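Local coordinates for protein techylectin-5A (Tachypleus tridentatus, PDB 1JC9) that recognises acetyl-group-containing substances on cell surfaces and agglutinates bacteria and erythrocytes as a lectin of horseshoe crab innate immunity, at residues G181-R186 and I240-W245; N234-G239 and K246-S251. All coordinates share one frame; numbering follows the deposited sequence.

Contact 1: G181-R186 and I240-W245. With NAG (2-acetamido-2-deoxy-beta-D-glucopyranose), chain B.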
loop_
_atom_site.group_PDB
_atom_site.type_symbol
_atom_site.label_atom_id
_atom_site.label_comp_id
_atom_site.label_asym_id
_atom_site.label_seq_id
_atom_site.Cartn_x
_atom_site.Cartn_y
_atom_site.Cartn_z
ATOM N N GLY A 181 -11.696 -10.371 -3.096
ATOM C CA GLY A 181 -11.037 -11.658 -3.221
ATOM C C GLY A 181 -9.744 -11.542 -2.430
ATOM O O GLY A 181 -9.125 -10.476 -2.398
ATOM N N ASN A 182 -9.325 -12.627 -1.794
ATOM C CA ASN A 182 -8.119 -12.619 -0.978
ATOM C C ASN A 182 -6.833 -12.803 -1.783
ATOM O O ASN A 182 -6.288 -13.902 -1.840
ATOM C CB ASN A 182 -8.227 -13.719 0.077
ATOM C CG ASN A 182 -7.107 -13.671 1.091
ATOM O OD1 ASN A 182 -6.245 -12.792 1.045
ATOM N ND2 ASN A 182 -7.113 -14.618 2.020
ATOM N N SER A 183 -6.335 -11.728 -2.390
ATOM C CA SER A 183 -5.111 -11.827 -3.180
ATOM C C SER A 183 -3.868 -11.246 -2.498
ATOM O O SER A 183 -2.801 -11.190 -3.107
ATOM C CB SER A 183 -5.303 -11.164 -4.546
ATOM O OG SER A 183 -6.278 -11.856 -5.316
ATOM N N PHE A 184 -3.999 -10.815 -1.248
ATOM C CA PHE A 184 -2.856 -10.268 -0.509
ATOM C C PHE A 184 -2.405 -11.305 0.520
ATOM O O PHE A 184 -1.254 -11.310 0.969
ATOM C CB PHE A 184 -3.259 -8.968 0.204
ATOM C CG PHE A 184 -2.097 -8.178 0.762
ATOM C CD1 PHE A 184 -1.023 -7.818 -0.047
ATOM C CD2 PHE A 184 -2.113 -7.735 2.081
ATOM C CE1 PHE A 184 0.015 -7.025 0.446
ATOM C CE2 PHE A 184 -1.079 -6.937 2.586
ATOM C CZ PHE A 184 -0.015 -6.582 1.765
ATOM N N GLY A 185 -3.326 -12.195 0.874
ATOM C CA GLY A 185 -3.044 -13.221 1.862
ATOM C C GLY A 185 -1.784 -14.039 1.650
ATOM O O GLY A 185 -1.051 -14.301 2.603
ATOM N N ARG A 186 -1.516 -14.441 0.412
ATOM C CA ARG A 186 -0.340 -15.259 0.142
ATOM C C ARG A 186 0.976 -14.546 0.427
ATOM O O ARG A 186 2.022 -15.182 0.561
ATOM C CB ARG A 186 -0.349 -15.748 -1.310
ATOM C CG ARG A 186 0.551 -16.959 -1.545
ATOM C CD ARG A 186 0.378 -17.549 -2.943
ATOM N NE ARG A 186 1.071 -16.784 -3.978
ATOM C CZ ARG A 186 1.044 -17.092 -5.273
ATOM N NH1 ARG A 186 0.355 -18.145 -5.695
ATOM N NH2 ARG A 186 1.715 -16.356 -6.149
ATOM N N ILE A 240 -0.884 -3.281 -12.414
ATOM C CA ILE A 240 -1.511 -3.192 -11.084
ATOM C C ILE A 240 -2.556 -4.306 -10.982
ATOM O O ILE A 240 -3.740 -4.074 -11.216
ATOM C CB ILE A 240 -2.247 -1.831 -10.888
ATOM C CG1 ILE A 240 -1.338 -0.663 -11.281
ATOM C CG2 ILE A 240 -2.715 -1.684 -9.442
ATOM C CD1 ILE A 240 -0.031 -0.646 -10.575
ATOM N N GLU A 241 -2.120 -5.506 -10.611
ATOM C CA GLU A 241 -3.017 -6.656 -10.544
ATOM C C GLU A 241 -3.586 -7.040 -9.182
ATOM O O GLU A 241 -2.957 -6.853 -8.138
ATOM C CB GLU A 241 -2.303 -7.901 -11.089
ATOM C CG GLU A 241 -1.384 -7.691 -12.299
ATOM C CD GLU A 241 -2.141 -7.429 -13.586
ATOM O OE1 GLU A 241 -3.215 -8.047 -13.787
ATOM O OE2 GLU A 241 -1.651 -6.617 -14.405
ATOM N N TRP A 242 -4.792 -7.592 -9.218
ATOM C CA TRP A 242 -5.455 -8.119 -8.033
ATOM C C TRP A 242 -6.130 -9.350 -8.621
ATOM O O TRP A 242 -7.276 -9.316 -9.068
ATOM C CB TRP A 242 -6.474 -7.142 -7.451
ATOM C CG TRP A 242 -6.986 -7.604 -6.112
ATOM C CD1 TRP A 242 -8.052 -8.429 -5.878
ATOM C CD2 TRP A 242 -6.412 -7.320 -4.826
ATOM N NE1 TRP A 242 -8.178 -8.675 -4.530
ATOM C CE2 TRP A 242 -7.184 -8.007 -3.862
ATOM C CE3 TRP A 242 -5.320 -6.552 -4.397
ATOM C CZ2 TRP A 242 -6.897 -7.951 -2.488
ATOM C CZ3 TRP A 242 -5.034 -6.496 -3.033
ATOM C CH2 TRP A 242 -5.823 -7.193 -2.095
ATOM N N ARG A 243 -5.366 -10.433 -8.646
ATOM C CA ARG A 243 -5.789 -11.699 -9.223
ATOM C C ARG A 243 -7.214 -12.179 -8.977
ATOM O O ARG A 243 -7.921 -12.525 -9.925
ATOM C CB ARG A 243 -4.821 -12.801 -8.799
ATOM C CG ARG A 243 -5.114 -14.141 -9.454
ATOM C CD ARG A 243 -4.239 -15.228 -8.883
ATOM N NE ARG A 243 -4.526 -16.521 -9.489
ATOM C CZ ARG A 243 -3.821 -17.625 -9.262
ATOM N NH1 ARG A 243 -2.779 -17.595 -8.437
ATOM N NH2 ARG A 243 -4.158 -18.760 -9.863
ATOM N N ALA A 244 -7.632 -12.213 -7.718
ATOM C CA ALA A 244 -8.960 -12.710 -7.383
ATOM C C ALA A 244 -10.113 -11.960 -8.037
ATOM O O ALA A 244 -11.213 -12.494 -8.148
ATOM C CB ALA A 244 -9.142 -12.730 -5.867
ATOM N N TRP A 245 -9.878 -10.730 -8.477
ATOM C CA TRP A 245 -10.948 -9.971 -9.105
ATOM C C TRP A 245 -10.827 -9.876 -10.625
ATOM O O TRP A 245 -11.750 -10.259 -11.344
ATOM C CB TRP A 245 -11.031 -8.562 -8.498
ATOM C CG TRP A 245 -12.159 -7.724 -9.052
ATOM C CD1 TRP A 245 -13.338 -8.179 -9.581
ATOM C CD2 TRP A 245 -12.223 -6.291 -9.109
ATOM N NE1 TRP A 245 -14.126 -7.120 -9.963
ATOM C CE2 TRP A 245 -13.469 -5.951 -9.687
ATOM C CE3 TRP A 245 -11.351 -5.262 -8.726
ATOM C CZ2 TRP A 245 -13.867 -4.622 -9.893
ATOM C CZ3 TRP A 245 -11.746 -3.938 -8.930
ATOM C CH2 TRP A 245 -12.994 -3.633 -9.509
HETATM C C1 NAG B . 1.275 -17.888 -9.903
HETATM C C2 NAG B . 2.601 -17.259 -10.542
HETATM C C3 NAG B . 3.179 -18.290 -11.585
HETATM C C4 NAG B . 3.541 -19.526 -10.795
HETATM C C5 NAG B . 2.236 -20.085 -10.123
HETATM C C6 NAG B . 2.521 -21.327 -9.274
HETATM C C7 NAG B . 2.772 -14.853 -10.667
HETATM C C8 NAG B . 2.477 -13.526 -11.296
HETATM N N2 NAG B . 2.254 -16.005 -11.227
HETATM O O1 NAG B . 0.645 -17.017 -8.912
HETATM O O3 NAG B . 4.372 -17.790 -12.188
HETATM O O4 NAG B . 4.105 -20.543 -11.698
HETATM O O5 NAG B . 1.604 -19.124 -9.222
HETATM O O6 NAG B . 1.205 -21.679 -8.744
HETATM O O7 NAG B . 3.492 -14.862 -9.638
#
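Trp242 NE1 donates to Gly181 O at 2.9 Å, the oxygen lying close to the indole plane while the donor stands above the carbonyl plane. Ala244 N gives its hydrogen to Ser183 OG at 2.8 Å, a straighter bond (157°) that supplies a first-turn amide of helix 243-246 with a side-chain acceptor from loop 181-186; chi1 -65° puts OG anti to the carbonyl carbon, where it meets that amide. Packing runs alongside these bonds. Ser183 CB rests over the face of the Trp242 five-membered ring, a CH-pi contact 3.8 Å from the centroid, and Phe184 CB touches Trp242 CH2 on the six-membered ring. Gly181 CA is 3.4 Å from Ala244 CB, leaving no room for a side chain on Gly181. Charge gathers at the outer end: Arg186 NH1 and Arg243 NH1 stand 4.2 Å apart, a repulsion probably eased by the salt bridge of Arg243 to Glu221. Arg186 NH2 donates to NAG O1 at 3.0 Å, with a weak second bond from NH1. Beneath, Trp242 and Phe184 both meet Phe143 of strand 139-146. The contact lies beside the sugar pocket of this fibrinogen C-terminal domain, contributing Arg186 and Arg243 to it.

Contact 2: N234-G239 and K246-S251. With NAG (2-acetamido-2-deoxy-beta-D-glucopyranose), chain B.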
loop_
_atom_site.group_PDB
_atom_site.type_symbol
_atom_site.label_atom_id
_atom_site.label_comp_id
_atom_site.label_asym_id
_atom_site.label_seq_id
_atom_site.Cartn_x
_atom_site.Cartn_y
_atom_site.Cartn_z
ATOM N N ASN A 234 -1.665 -7.443 -22.717
ATOM C CA ASN A 234 -1.162 -8.747 -23.124
ATOM C C ASN A 234 0.004 -9.251 -22.295
ATOM O O ASN A 234 0.138 -10.454 -22.096
ATOM C CB ASN A 234 -0.776 -8.713 -24.603
ATOM C CG ASN A 234 -1.987 -8.692 -25.516
ATOM O OD1 ASN A 234 -1.872 -8.414 -26.708
ATOM N ND2 ASN A 234 -3.156 -8.996 -24.960
ATOM N N SER A 235 0.850 -8.341 -21.822
ATOM C CA SER A 235 1.988 -8.735 -20.997
ATOM C C SER A 235 1.443 -9.491 -19.794
ATOM O O SER A 235 0.286 -9.303 -19.405
ATOM C CB SER A 235 2.790 -7.510 -20.545
ATOM O OG SER A 235 1.969 -6.570 -19.876
ATOM N N TYR A 236 2.275 -10.340 -19.202
ATOM C CA TYR A 236 1.840 -11.151 -18.074
ATOM C C TYR A 236 2.051 -10.589 -16.667
ATOM O O TYR A 236 3.179 -10.401 -16.219
ATOM C CB TYR A 236 2.495 -12.533 -18.158
ATOM C CG TYR A 236 2.117 -13.466 -17.029
ATOM C CD1 TYR A 236 0.819 -13.954 -16.905
ATOM C CD2 TYR A 236 3.058 -13.852 -16.076
ATOM C CE1 TYR A 236 0.463 -14.807 -15.856
ATOM C CE2 TYR A 236 2.715 -14.705 -15.023
ATOM C CZ TYR A 236 1.417 -15.176 -14.920
ATOM O OH TYR A 236 1.073 -16.014 -13.880
ATOM N N ALA A 237 0.936 -10.326 -15.991
ATOM C CA ALA A 237 0.911 -9.861 -14.609
ATOM C C ALA A 237 1.879 -8.762 -14.169
ATOM O O ALA A 237 2.227 -8.690 -12.989
ATOM C CB ALA A 237 1.078 -11.070 -13.694
ATOM N N ASP A 238 2.303 -7.892 -15.078
ATOM C CA ASP A 238 3.241 -6.848 -14.680
ATOM C C ASP A 238 2.618 -5.476 -14.446
ATOM O O ASP A 238 3.329 -4.487 -14.296
ATOM C CB ASP A 238 4.395 -6.762 -15.686
ATOM C CG ASP A 238 3.925 -6.572 -17.111
ATOM O OD1 ASP A 238 2.725 -6.781 -17.389
ATOM O OD2 ASP A 238 4.772 -6.221 -17.960
ATOM N N GLY A 239 1.289 -5.428 -14.407
ATOM C CA GLY A 239 0.588 -4.179 -14.150
ATOM C C GLY A 239 0.034 -4.199 -12.729
ATOM O O GLY A 239 0.447 -5.044 -11.931
ATOM N N LYS A 246 -9.693 -9.386 -11.119
ATOM C CA LYS A 246 -9.519 -9.218 -12.561
ATOM C C LYS A 246 -8.476 -10.101 -13.254
ATOM O O LYS A 246 -8.195 -9.907 -14.436
ATOM C CB LYS A 246 -9.201 -7.753 -12.865
ATOM C CG LYS A 246 -10.290 -6.772 -12.457
ATOM C CD LYS A 246 -11.518 -6.927 -13.337
ATOM C CE LYS A 246 -12.514 -5.799 -13.111
ATOM N NZ LYS A 246 -13.686 -5.907 -14.026
ATOM N N GLY A 247 -7.901 -11.062 -12.536
ATOM C CA GLY A 247 -6.905 -11.931 -13.145
ATOM C C GLY A 247 -5.505 -11.335 -13.241
ATOM O O GLY A 247 -5.141 -10.445 -12.467
ATOM N N TYR A 248 -4.716 -11.821 -14.195
ATOM C CA TYR A 248 -3.350 -11.333 -14.382
ATOM C C TYR A 248 -3.137 -10.456 -15.616
ATOM O O TYR A 248 -1.999 -10.116 -15.941
ATOM C CB TYR A 248 -2.373 -12.506 -14.451
ATOM C CG TYR A 248 -2.047 -13.139 -13.118
ATOM C CD1 TYR A 248 -1.630 -12.358 -12.038
ATOM C CD2 TYR A 248 -2.088 -14.526 -12.954
ATOM C CE1 TYR A 248 -1.256 -12.937 -10.836
ATOM C CE2 TYR A 248 -1.714 -15.116 -11.755
ATOM C CZ TYR A 248 -1.296 -14.313 -10.700
ATOM O OH TYR A 248 -0.888 -14.887 -9.522
ATOM N N HIS A 249 -4.215 -10.085 -16.301
ATOM C CA HIS A 249 -4.090 -9.257 -17.500
ATOM C C HIS A 249 -4.935 -7.991 -17.448
ATOM O O HIS A 249 -5.446 -7.532 -18.473
ATOM C CB HIS A 249 -4.462 -10.079 -18.739
ATOM C CG HIS A 249 -3.433 -11.098 -19.117
ATOM N ND1 HIS A 249 -2.331 -10.794 -19.889
ATOM C CD2 HIS A 249 -3.325 -12.414 -18.808
ATOM C CE1 HIS A 249 -1.590 -11.878 -20.040
ATOM N NE2 HIS A 249 -2.170 -12.874 -19.394
ATOM N N TYR A 250 -5.075 -7.421 -16.255
ATOM C CA TYR A 250 -5.865 -6.210 -16.085
ATOM C C TYR A 250 -5.232 -5.320 -15.015
ATOM O O TYR A 250 -5.213 -5.662 -13.826
ATOM C CB TYR A 250 -7.303 -6.574 -15.698
ATOM C CG TYR A 250 -8.285 -5.427 -15.812
ATOM C CD1 TYR A 250 -8.313 -4.407 -14.864
ATOM C CD2 TYR A 250 -9.172 -5.351 -16.889
ATOM C CE1 TYR A 250 -9.197 -3.340 -14.983
ATOM C CE2 TYR A 250 -10.060 -4.286 -17.020
ATOM C CZ TYR A 250 -10.067 -3.283 -16.064
ATOM O OH TYR A 250 -10.932 -2.218 -16.198
ATOM N N SER A 251 -4.712 -4.178 -15.454
ATOM C CA SER A 251 -4.066 -3.219 -14.570
ATOM C C SER A 251 -5.105 -2.207 -14.090
ATOM O O SER A 251 -5.541 -1.341 -14.859
ATOM C CB SER A 251 -2.940 -2.504 -15.327
ATOM O OG SER A 251 -2.216 -1.622 -14.488
HETATM C C1 NAG B . 1.275 -17.888 -9.903
HETATM C C2 NAG B . 2.601 -17.259 -10.542
HETATM C C3 NAG B . 3.179 -18.290 -11.585
HETATM C C4 NAG B . 3.541 -19.526 -10.795
HETATM C C5 NAG B . 2.236 -20.085 -10.123
HETATM C C6 NAG B . 2.521 -21.327 -9.274
HETATM C C7 NAG B . 2.772 -14.853 -10.667
HETATM C C8 NAG B . 2.477 -13.526 -11.296
HETATM N N2 NAG B . 2.254 -16.005 -11.227
HETATM O O1 NAG B . 0.645 -17.017 -8.912
HETATM O O3 NAG B . 4.372 -17.790 -12.188
HETATM O O4 NAG B . 4.105 -20.543 -11.698
HETATM O O5 NAG B . 1.604 -19.124 -9.222
HETATM O O6 NAG B . 1.205 -21.679 -8.744
HETATM O O7 NAG B . 3.492 -14.862 -9.638
#
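Tyr236 and Tyr248 meet as an offset edge-to-face pair, the edge of Tyr236 turned toward the face of Tyr248, with centroids 5.4 Å apart and planes at 63°. Tyr236 CE1 and OH lie against Tyr248 CD2. In Tyr236, chi1 180° sets CG anti to the backbone N; the hydroxyl at the far end of the ring meets the sugar. Ala237 CB packs against both rings: it sits over the centre of the Tyr236 face and touches Tyr248 CD1 at 3.4 Å. A backbone bond from Ala237 N to Tyr248 O (2.9 Å) ties the two segments here. On the same flank of the Tyr236 ring, nearer the backbone, the His249 side chain crosses at about a right angle and brings NE2 to within 4.0 Å of Tyr236 CD1. His249 ND1 is hydrogen-bonded to His233 O, and CE1 approaches Asn234 O near the imidazole plane. Farther along, Gly239 CA packs on Ser251 OG, whose polar partner is Ile240. Ser235 OG donates to Asp238 OD1 at 2.6 Å through the syn lone pair, bracing the turn that carries Tyr236 and Ala237.

The tyrosines hold NAG by different atoms. NAG N2 donates to Tyr236 OH at 2.9 Å in a nearly straight bond (163°), and NAG O1 donates to Tyr248 OH at 2.7 Å; Tyr248 OH is also hydrogen-bonded to His220 O. The acetyl methyl C8 lies over one face of Tyr248 and against Ala237 CB, 3.7 Å away. An apolar seat for the methyl beside a phenolic acceptor for the amide N-H is consistent with the lectin's specificity for acetyl groups.

In the fold
Both contacts are partly buried and border the same NAG, but contact 1 lies nearer the centre of the chain, about 13 Å against 18 Å. Contact 1 joins distant parts of the chain through buried Ser183, Phe184 and Trp242, backed by strands 139-146 and 152-162; contact 2 closes a short excursion between strands 231-232 and 250-261, with Tyr236 and His249 exposed. Their segments interleave: 240-245 continues 234-239 and leads into 246-251, with probable hydrogen bonds from Ile240 N to Ser251 OG and between Glu241 OE1 and Tyr250 N. Contact 1 gives O1 an arginine donor; contact 2 meets the same O1 with a tyrosine hydroxyl and adds polar and apolar contacts to the acetamido group.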